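Local coordinates for protein putative transcriptional regulator (Salmonella typhimurium, PDB 1YYV) that probably acts as a DNA-binding transcriptional regulator of the HxlR winged-helix family, although its own function has not been established, at residues Leu39-Leu44 with Gly77-Val82. Residues are numbered along the deposited sequence; the frame is centred on the assembly and turned at random.
Sequences LILVAL and GFLNRV
Leu-79 meets three side chains of segment 39-44, Ile-40, Leu-41 and Leu-44, and one methyl carbon makes the closest approach to each. Followed outward, Leu-79 begins with a CB directed at the helix but 5.2 Å from Leu-44 CD1. With CG beside the backbone N and anti to the carbonyl carbon (chi1 -42°), the branch point advances to 4.6 Å from that same Leu-44 CD1. At the fork, Leu-79 CD1 comes no nearer than 4.5 Å, to Ile-40 CG2, and CD2 does the touching: Leu-79 CD2 closes to 3.5 Å from Leu-44 CD1, a tight methyl-methyl contact. The two leucine side chains cross at roughly a right angle, and their close contact is confined to one methyl from each. Leu-79 CD2 also sits 4.4 Å from Ile-40 CG2 and 4.4 Å from Leu-41 CD2, a looser fit.

The backbones remain well separated, Leu-41 CA and Phe-78 CA being 8.7 Å apart, and side chains bridge the gap. Gly-77 closes helix 66-76 in a Schellman motif, and after Phe-78 the chain enters strand 79-84, whose hairpin with 90-95 forms the wing of this winged helix-turn-helix. The contact therefore joins helix 35-43 to the start of the wing. Leu-70 of helix 66-76 also packs on Leu-79, and Leu-95 covers Leu-41 and Leu-44; Trp-112 of the second subunit packs on Phe-78.

All four touching residues are buried, and the two segments hide 145 Å² between them without exchanging a hydrogen bond or salt bridge. Such chemistry implies cohesion by hydrophobic burial and dispersion, which constrain direction far less than a hydrogen bond would, with the single close methyl pair as the one tight point.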
loop_
_atom_site.group_PDB
_atom_site.type_symbol
_atom_site.label_atom_id
_atom_site.label_comp_id
_atom_site.label_asym_id
_atom_site.label_seq_id
_atom_site.Cartn_x
_atom_site.Cartn_y
_atom_site.Cartn_z
ATOM N N LEU A 39 -8.550 5.111 0.722
ATOM C CA LEU A 39 -9.642 5.968 0.346
ATOM C C LEU A 39 -9.853 6.996 1.428
ATOM O O LEU A 39 -10.037 8.161 1.123
ATOM C CB LEU A 39 -10.920 5.137 0.134
ATOM C CG LEU A 39 -10.867 4.090 -0.983
ATOM C CD1 LEU A 39 -12.258 3.484 -1.207
ATOM C CD2 LEU A 39 -10.321 4.740 -2.258
ATOM N N ILE A 40 -9.805 6.569 2.690
ATOM C CA ILE A 40 -9.809 7.507 3.807
ATOM C C ILE A 40 -8.697 8.537 3.692
ATOM O O ILE A 40 -8.944 9.733 3.806
ATOM C CB ILE A 40 -9.701 6.803 5.178
ATOM C CG1 ILE A 40 -10.925 5.917 5.420
ATOM C CG2 ILE A 40 -9.431 7.863 6.299
ATOM C CD1 ILE A 40 -10.718 4.893 6.482
ATOM N N LEU A 41 -7.481 8.086 3.447
ATOM C CA LEU A 41 -6.341 8.993 3.383
ATOM C C LEU A 41 -6.362 9.944 2.196
ATOM O O LEU A 41 -5.839 11.063 2.286
ATOM C CB LEU A 41 -5.021 8.207 3.405
ATOM C CG LEU A 41 -4.662 7.585 4.748
ATOM C CD1 LEU A 41 -3.430 6.743 4.595
ATOM C CD2 LEU A 41 -4.466 8.628 5.911
ATOM N N VAL A 42 -6.952 9.517 1.083
ATOM C CA VAL A 42 -7.036 10.381 -0.099
ATOM C C VAL A 42 -8.159 11.384 0.117
ATOM O O VAL A 42 -7.956 12.585 -0.105
ATOM C CB VAL A 42 -7.259 9.586 -1.417
ATOM C CG1 VAL A 42 -7.748 10.524 -2.548
ATOM C CG2 VAL A 42 -5.995 8.828 -1.839
ATOM N N ALA A 43 -9.308 10.911 0.618
ATOM C CA ALA A 43 -10.448 11.794 0.895
ATOM C C ALA A 43 -10.165 12.946 1.898
ATOM O O ALA A 43 -10.555 14.069 1.671
ATOM C CB ALA A 43 -11.679 10.974 1.336
ATOM N N LEU A 44 -9.492 12.662 3.008
ATOM C CA LEU A 44 -9.222 13.706 3.998
ATOM C C LEU A 44 -8.250 14.824 3.556
ATOM O O LEU A 44 -8.089 15.844 4.266
ATOM C CB LEU A 44 -8.758 13.070 5.297
ATOM C CG LEU A 44 -9.811 12.161 5.912
ATOM C CD1 LEU A 44 -9.233 11.470 7.138
ATOM C CD2 LEU A 44 -11.118 12.935 6.245
ATOM N N GLY A 77 -1.714 7.464 14.485
ATOM C CA GLY A 77 -1.361 8.869 14.666
ATOM C C GLY A 77 -1.621 9.714 13.435
ATOM O O GLY A 77 -1.085 10.841 13.323
ATOM N N PHE A 78 -2.444 9.188 12.520
ATOM C CA PHE A 78 -2.666 9.834 11.245
ATOM C C PHE A 78 -3.946 10.676 11.237
ATOM O O PHE A 78 -4.126 11.526 10.347
ATOM C CB PHE A 78 -2.712 8.803 10.100
ATOM C CG PHE A 78 -1.474 7.926 9.994
ATOM C CD1 PHE A 78 -0.182 8.472 10.106
ATOM C CD2 PHE A 78 -1.600 6.568 9.755
ATOM C CE1 PHE A 78 0.944 7.678 9.988
ATOM C CE2 PHE A 78 -0.479 5.762 9.626
ATOM C CZ PHE A 78 0.794 6.310 9.751
ATOM N N LEU A 79 -4.855 10.423 12.182
ATOM C CA LEU A 79 -6.130 11.148 12.190
ATOM C C LEU A 79 -6.431 11.802 13.517
ATOM O O LEU A 79 -6.097 11.278 14.583
ATOM C CB LEU A 79 -7.337 10.268 11.818
ATOM C CG LEU A 79 -7.228 9.281 10.679
ATOM C CD1 LEU A 79 -8.464 8.451 10.654
ATOM C CD2 LEU A 79 -6.956 9.955 9.314
ATOM N N ASN A 80 -7.046 12.971 13.410
ATOM C CA ASN A 80 -7.805 13.563 14.520
ATOM C C ASN A 80 -9.261 13.118 14.472
ATOM O O ASN A 80 -9.897 13.149 13.419
ATOM C CB ASN A 80 -7.657 15.078 14.522
ATOM C CG ASN A 80 -6.251 15.489 14.873
ATOM O OD1 ASN A 80 -5.629 16.285 14.161
ATOM N ND2 ASN A 80 -5.706 14.903 15.964
ATOM N N ARG A 81 -9.748 12.630 15.606
ATOM C CA ARG A 81 -11.152 12.307 15.725
ATOM C C ARG A 81 -11.872 13.168 16.776
ATOM O O ARG A 81 -11.563 13.113 17.976
ATOM C CB ARG A 81 -11.352 10.823 16.004
ATOM C CG ARG A 81 -12.826 10.471 16.199
ATOM C CD ARG A 81 -12.960 9.153 16.876
ATOM N NE ARG A 81 -12.349 9.220 18.194
ATOM C CZ ARG A 81 -12.460 8.274 19.126
ATOM N NH1 ARG A 81 -13.175 7.159 18.894
ATOM N NH2 ARG A 81 -11.857 8.450 20.300
ATOM N N VAL A 82 -12.833 13.964 16.319
ATOM C CA VAL A 82 -13.591 14.846 17.223
ATOM C C VAL A 82 -15.067 14.459 17.282
ATOM O O VAL A 82 -15.743 14.417 16.255
ATOM C CB VAL A 82 -13.460 16.336 16.833
ATOM C CG1 VAL A 82 -14.080 17.236 17.909
ATOM C CG2 VAL A 82 -11.996 16.707 16.619
#